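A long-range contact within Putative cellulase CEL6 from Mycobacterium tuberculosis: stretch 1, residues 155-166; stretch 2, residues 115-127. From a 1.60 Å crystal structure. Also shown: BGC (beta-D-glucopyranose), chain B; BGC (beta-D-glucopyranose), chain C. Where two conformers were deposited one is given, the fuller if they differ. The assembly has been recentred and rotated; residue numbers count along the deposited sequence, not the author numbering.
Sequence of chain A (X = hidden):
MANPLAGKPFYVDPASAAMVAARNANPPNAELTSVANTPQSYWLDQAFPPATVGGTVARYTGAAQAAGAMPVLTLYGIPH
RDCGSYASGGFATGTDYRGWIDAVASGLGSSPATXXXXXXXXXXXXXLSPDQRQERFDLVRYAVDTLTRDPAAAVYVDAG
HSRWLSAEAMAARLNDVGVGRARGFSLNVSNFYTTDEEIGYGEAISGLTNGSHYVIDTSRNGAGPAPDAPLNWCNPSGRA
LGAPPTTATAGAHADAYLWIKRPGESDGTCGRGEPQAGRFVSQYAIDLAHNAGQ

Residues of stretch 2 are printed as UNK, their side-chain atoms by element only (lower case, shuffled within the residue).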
# COMPACT_ATOMS: atom_id res chain seq x y z
N VAL A 155 3.84 10.95 -3.61
CA VAL A 155 2.46 10.51 -3.32
C VAL A 155 1.95 9.66 -4.47
O VAL A 155 1.98 10.10 -5.63
CB VAL A 155 1.53 11.71 -3.05
CG1 VAL A 155 0.09 11.22 -2.78
CG2 VAL A 155 2.06 12.54 -1.89
N TYR A 156 1.46 8.47 -4.14
CA TYR A 156 0.94 7.52 -5.13
C TYR A 156 -0.48 7.17 -4.71
O TYR A 156 -0.72 6.63 -3.63
CB TYR A 156 1.80 6.24 -5.21
CG TYR A 156 3.22 6.51 -5.65
CD1 TYR A 156 4.21 6.80 -4.72
CD2 TYR A 156 3.59 6.51 -7.00
CE1 TYR A 156 5.50 7.08 -5.09
CE2 TYR A 156 4.91 6.81 -7.37
CZ TYR A 156 5.84 7.10 -6.42
OH TYR A 156 7.15 7.38 -6.77
N VAL A 157 -1.45 7.49 -5.56
CA VAL A 157 -2.85 7.18 -5.29
C VAL A 157 -3.15 5.75 -5.69
O VAL A 157 -2.82 5.31 -6.78
CB VAL A 157 -3.77 8.12 -6.12
CG1 VAL A 157 -5.20 7.76 -5.90
CG2 VAL A 157 -3.44 9.58 -5.77
N ASP A 158 -3.78 4.98 -4.83
CA ASP A 158 -3.94 3.58 -5.21
C ASP A 158 -4.91 3.44 -6.38
O ASP A 158 -6.00 4.06 -6.40
CB ASP A 158 -4.38 2.73 -4.04
CG ASP A 158 -4.35 1.27 -4.40
OD1 ASP A 158 -3.24 0.72 -4.52
OD2 ASP A 158 -5.41 0.65 -4.72
N ALA A 159 -4.59 2.50 -7.29
CA ALA A 159 -5.34 2.35 -8.53
C ALA A 159 -5.74 0.87 -8.81
O ALA A 159 -5.99 0.51 -9.97
CB ALA A 159 -4.50 2.89 -9.68
N GLY A 160 -5.82 0.04 -7.79
CA GLY A 160 -6.29 -1.33 -7.98
C GLY A 160 -5.26 -2.19 -8.64
O GLY A 160 -4.09 -2.19 -8.24
N HIS A 161 -5.68 -2.95 -9.65
CA HIS A 161 -4.79 -3.91 -10.34
C HIS A 161 -5.36 -4.26 -11.69
O HIS A 161 -6.47 -3.89 -12.02
CB HIS A 161 -4.50 -5.14 -9.47
CG HIS A 161 -5.70 -5.95 -9.13
ND1 HIS A 161 -6.45 -6.61 -10.09
CD2 HIS A 161 -6.29 -6.21 -7.93
CE1 HIS A 161 -7.45 -7.23 -9.48
NE2 HIS A 161 -7.38 -6.99 -8.18
N SER A 162 -4.56 -4.99 -12.47
CA SER A 162 -4.85 -5.25 -13.88
C SER A 162 -6.07 -6.13 -14.12
O SER A 162 -6.45 -6.27 -15.28
CB SER A 162 -3.62 -5.90 -14.50
OG SER A 162 -3.37 -7.14 -13.85
N ARG A 163 -6.68 -6.72 -13.09
CA ARG A 163 -7.89 -7.55 -13.25
C ARG A 163 -9.09 -6.96 -12.49
O ARG A 163 -10.06 -7.66 -12.21
CB ARG A 163 -7.64 -8.99 -12.82
CG ARG A 163 -6.49 -9.61 -13.51
CD ARG A 163 -6.77 -10.58 -14.61
NE ARG A 163 -5.49 -11.18 -15.01
CZ ARG A 163 -5.07 -12.43 -14.71
NH1 ARG A 163 -5.84 -13.30 -14.05
NH2 ARG A 163 -3.89 -12.83 -15.12
N TRP A 164 -9.01 -5.68 -12.17
CA TRP A 164 -10.06 -5.01 -11.42
C TRP A 164 -10.77 -4.06 -12.38
O TRP A 164 -11.58 -4.54 -13.18
CB TRP A 164 -9.49 -4.36 -10.15
CG TRP A 164 -10.51 -4.10 -9.11
CD1 TRP A 164 -11.88 -3.99 -9.28
CD2 TRP A 164 -10.28 -3.95 -7.71
NE1 TRP A 164 -12.49 -3.77 -8.06
CE2 TRP A 164 -11.53 -3.74 -7.09
CE3 TRP A 164 -9.12 -3.97 -6.91
CZ2 TRP A 164 -11.64 -3.54 -5.71
CZ3 TRP A 164 -9.25 -3.75 -5.56
CH2 TRP A 164 -10.49 -3.54 -4.98
N LEU A 165 -10.54 -2.75 -12.32
CA LEU A 165 -11.13 -1.85 -13.32
C LEU A 165 -10.26 -1.86 -14.57
O LEU A 165 -9.09 -2.18 -14.52
CB LEU A 165 -11.26 -0.42 -12.80
CG LEU A 165 -12.02 -0.15 -11.52
CD1 LEU A 165 -12.17 1.36 -11.38
CD2 LEU A 165 -13.34 -0.86 -11.57
N SER A 166 -10.83 -1.47 -15.70
CA SER A 166 -10.03 -1.22 -16.86
C SER A 166 -9.09 -0.02 -16.71
O SER A 166 -9.30 0.85 -15.85
CB SER A 166 -10.91 -0.99 -18.08
OG SER A 166 -11.48 0.30 -17.99
N UNK A 115 4.08 7.98 0.14
CA UNK A 115 2.73 7.82 0.68
C UNK A 115 1.89 7.09 -0.33
O UNK A 115 1.79 7.53 -1.47
c UNK A 115 2.07 9.16 1.02
c UNK A 115 0.74 8.91 1.77
c UNK A 115 3.43 9.55 3.17
c UNK A 115 3.01 10.07 1.82
N UNK A 116 1.33 5.96 0.10
CA UNK A 116 0.38 5.17 -0.69
C UNK A 116 -1.03 5.55 -0.17
O UNK A 116 -1.38 5.30 0.98
c UNK A 116 2.54 3.63 -2.15
c UNK A 116 -0.38 2.90 -1.38
c UNK A 116 0.62 3.69 -0.52
c UNK A 116 2.10 3.30 -0.77
N UNK A 117 -1.81 6.21 -1.01
CA UNK A 117 -3.10 6.78 -0.59
C UNK A 117 -4.23 5.79 -0.90
O UNK A 117 -4.61 5.55 -2.05
c UNK A 117 -3.40 8.10 -1.32
c UNK A 117 -4.73 8.71 -0.85
c UNK A 117 -2.29 9.09 -1.15
N UNK A 118 -4.77 5.24 0.19
CA UNK A 118 -6.02 4.47 0.20
C UNK A 118 -6.11 3.30 -0.77
O UNK A 118 -6.88 3.32 -1.73
o UNK A 118 -7.24 6.49 3.56
c UNK A 118 -7.20 5.42 0.05
o UNK A 118 -8.06 4.64 2.68
c UNK A 118 -7.55 5.79 2.56
c UNK A 118 -7.30 6.42 1.19
N UNK A 119 -5.38 2.25 -0.46
CA UNK A 119 -5.54 0.97 -1.21
C UNK A 119 -7.03 0.63 -1.36
O UNK A 119 -7.75 0.67 -0.37
c UNK A 119 -3.74 0.74 0.33
c UNK A 119 -4.87 -0.05 -0.29
c UNK A 119 -4.37 2.11 0.60
N UNK A 120 -7.43 0.34 -2.58
CA UNK A 120 -8.78 -0.14 -2.96
C UNK A 120 -9.82 0.93 -3.06
O UNK A 120 -10.89 0.66 -3.59
o UNK A 120 -8.55 -3.07 -0.73
c UNK A 120 -8.43 -2.39 -1.79
c UNK A 120 -9.35 -1.22 -2.02
o UNK A 120 -7.58 -2.71 -2.65
N UNK A 121 -9.56 2.16 -2.59
CA UNK A 121 -10.68 3.11 -2.46
C UNK A 121 -11.30 3.46 -3.81
O UNK A 121 -12.53 3.41 -3.99
c UNK A 121 -10.27 4.35 -1.71
N UNK A 122 -10.47 3.83 -4.77
CA UNK A 122 -10.99 4.20 -6.10
C UNK A 122 -11.54 2.96 -6.82
O UNK A 122 -12.57 3.05 -7.50
c UNK A 122 -9.95 4.86 -6.97
c UNK A 122 -10.53 7.18 -6.24
c UNK A 122 -8.45 6.79 -7.51
c UNK A 122 -9.41 6.22 -6.49
N UNK A 123 -10.87 1.83 -6.67
CA UNK A 123 -11.26 0.61 -7.43
C UNK A 123 -12.55 0.02 -6.91
O UNK A 123 -13.33 -0.54 -7.71
c UNK A 123 -10.15 -0.44 -7.39
N UNK A 124 -12.80 0.14 -5.60
CA UNK A 124 -13.96 -0.47 -4.95
C UNK A 124 -15.15 0.49 -4.84
O UNK A 124 -16.20 0.11 -4.35
s UNK A 124 -14.16 -2.69 -1.44
c UNK A 124 -12.63 -3.33 -1.65
c UNK A 124 -13.59 -1.02 -3.56
c UNK A 124 -14.47 -2.20 -3.14
N UNK A 125 -15.00 1.71 -5.34
CA UNK A 125 -15.97 2.77 -5.11
C UNK A 125 -17.36 2.44 -5.65
O UNK A 125 -18.32 3.01 -5.18
c UNK A 125 -15.48 4.07 -5.65
N UNK A 126 -17.45 1.53 -6.62
CA UNK A 126 -18.75 1.20 -7.19
C UNK A 126 -19.71 0.52 -6.21
O UNK A 126 -20.94 0.49 -6.48
o UNK A 126 -17.27 0.39 -10.40
c UNK A 126 -18.60 0.32 -8.42
o UNK A 126 -18.22 2.24 -9.80
c UNK A 126 -17.97 1.03 -9.59
N UNK A 127 -19.22 -0.02 -5.10
CA UNK A 127 -20.09 -0.55 -4.03
C UNK A 127 -20.93 0.55 -3.37
O UNK A 127 -21.94 0.26 -2.72
s UNK A 127 -18.52 -0.15 -1.71
c UNK A 127 -19.26 -1.26 -2.94
C2 BGC B . -10.80 -7.99 -7.53
C3 BGC B . -10.42 -8.14 -6.08
C4 BGC B . -11.34 -7.33 -5.15
C5 BGC B . -12.83 -7.56 -5.49
C6 BGC B . -13.73 -6.58 -4.72
C1 BGC B . -12.29 -8.24 -7.68
O2 BGC B . -10.03 -8.91 -8.30
O3 BGC B . -9.05 -7.79 -5.91
O4 BGC B . -11.16 -7.74 -3.84
O5 BGC B . -12.98 -7.32 -6.85
O6 BGC B . -15.08 -6.94 -4.99
C2 BGC C . -10.68 -7.09 -1.57
C3 BGC C . -9.77 -6.21 -0.72
C4 BGC C . -8.30 -6.45 -1.07
C5 BGC C . -8.13 -6.32 -2.60
C6 BGC C . -6.72 -6.71 -3.04
C1 BGC C . -10.36 -6.88 -3.05
O2 BGC C . -12.06 -6.86 -1.27
O3 BGC C . -9.99 -6.41 0.67
O4 BGC C . -7.43 -5.52 -0.41
O5 BGC C . -9.01 -7.18 -3.30
O6 BGC C . -6.56 -6.51 -4.44
O HOH W 1 -7.62 4.59 -4.18
O HOH W 2 -6.12 -2.04 -4.87
O HOH W 3 -8.00 1.79 -5.64

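Position 115 carries four side-chain carbons, forked at the first, with one arm two carbons long. Its backbone O accepts a hydrogen bond from Tyr156 N (2.8 Å), and its CB lies 4.5 Å from Val155 CG2. The early fork and unequal arms identify Ile115. Position 116 repeats this pattern of four carbons. The end of its longer arm comes to 4.1 Å from Tyr156 CB, on the sheet face that carries the tyrosine, and the residue is Ile116. At position 117 one carbon bears two others. One of these touches Val155 CG1 at 3.6 Å. The backbone N of position 117 donates to Tyr156 O (2.9 Å). The backbone O of position 117 accepts from Asp158 N (3.0 Å). Three carbons with this fork make Val117.

Position 118 has three carbons in a row, the third carrying two oxygens. The end of the side chain leads away from stretch 1, which meets the backbone instead, with O 3.5 Å from Asp158 CB. This is Glu118, whose carboxylate is hydrogen-bonded elsewhere in the structure. At position 119 three carbons close a ring onto the backbone N, so it is Pro119; its CA packs 3.4 Å from Asp158 CG. Position 120 has two carbons, the second carrying two oxygens, one of them 3.5 Å from Trp164 CZ3 at the edge of the indole. It is Asp120. Its backbone N donates to Asp158 OD2 (3.0 Å) along a nearly straight line, and its OD2 accepts a hydrogen bond from O4 of the chain C glucose (2.7 Å).

A single carbon at position 121, without contact to stretch 1, gives Ala121, which ends a type II turn begun at Glu118. Position 122 has four carbons forked at the second, and one branch end lies 3.8 Å from Val157 CG1: Leu122. Position 123 again has one carbon. This CB sits over the Trp164 six-membered ring, 3.5 Å from its centroid, and 4.0 Å from Gly160 CA; the residue is Ala123. Position 124 is an unbranched chain of two carbons, a sulfur and a carbon, with CB 3.8 Å from Trp164 CZ2. It is Met124.

Position 125, one carbon and no contact, is Ala125. Position 126, two carbons with two oxygens on the second, has one oxygen 4.3 Å from Leu165 CD2 and is Asp126. Position 127, a carbon then a sulfur, stays out of reach; it is Cys127, covalently bonded to a group elsewhere in the structure.

The contact begins as parallel strand pairing and continues through Asp158, whose OD2 accepts from both Asp120 N and Gly160 N (3.2 Å), tying the two stretches together where they leave the sheet. Water 2 bridges Asp158 OD2 (2.8 Å) and Asp120 OD1 (2.7 Å), two like-charged groups. Beyond this junction, Ala123 supports one face of Trp164, while O5 of the chain B glucose lies over the opposite face. The packing thus connects the sheet to the bound sugars.

Stretch 2 (115-127) IIVEPDALAMADC
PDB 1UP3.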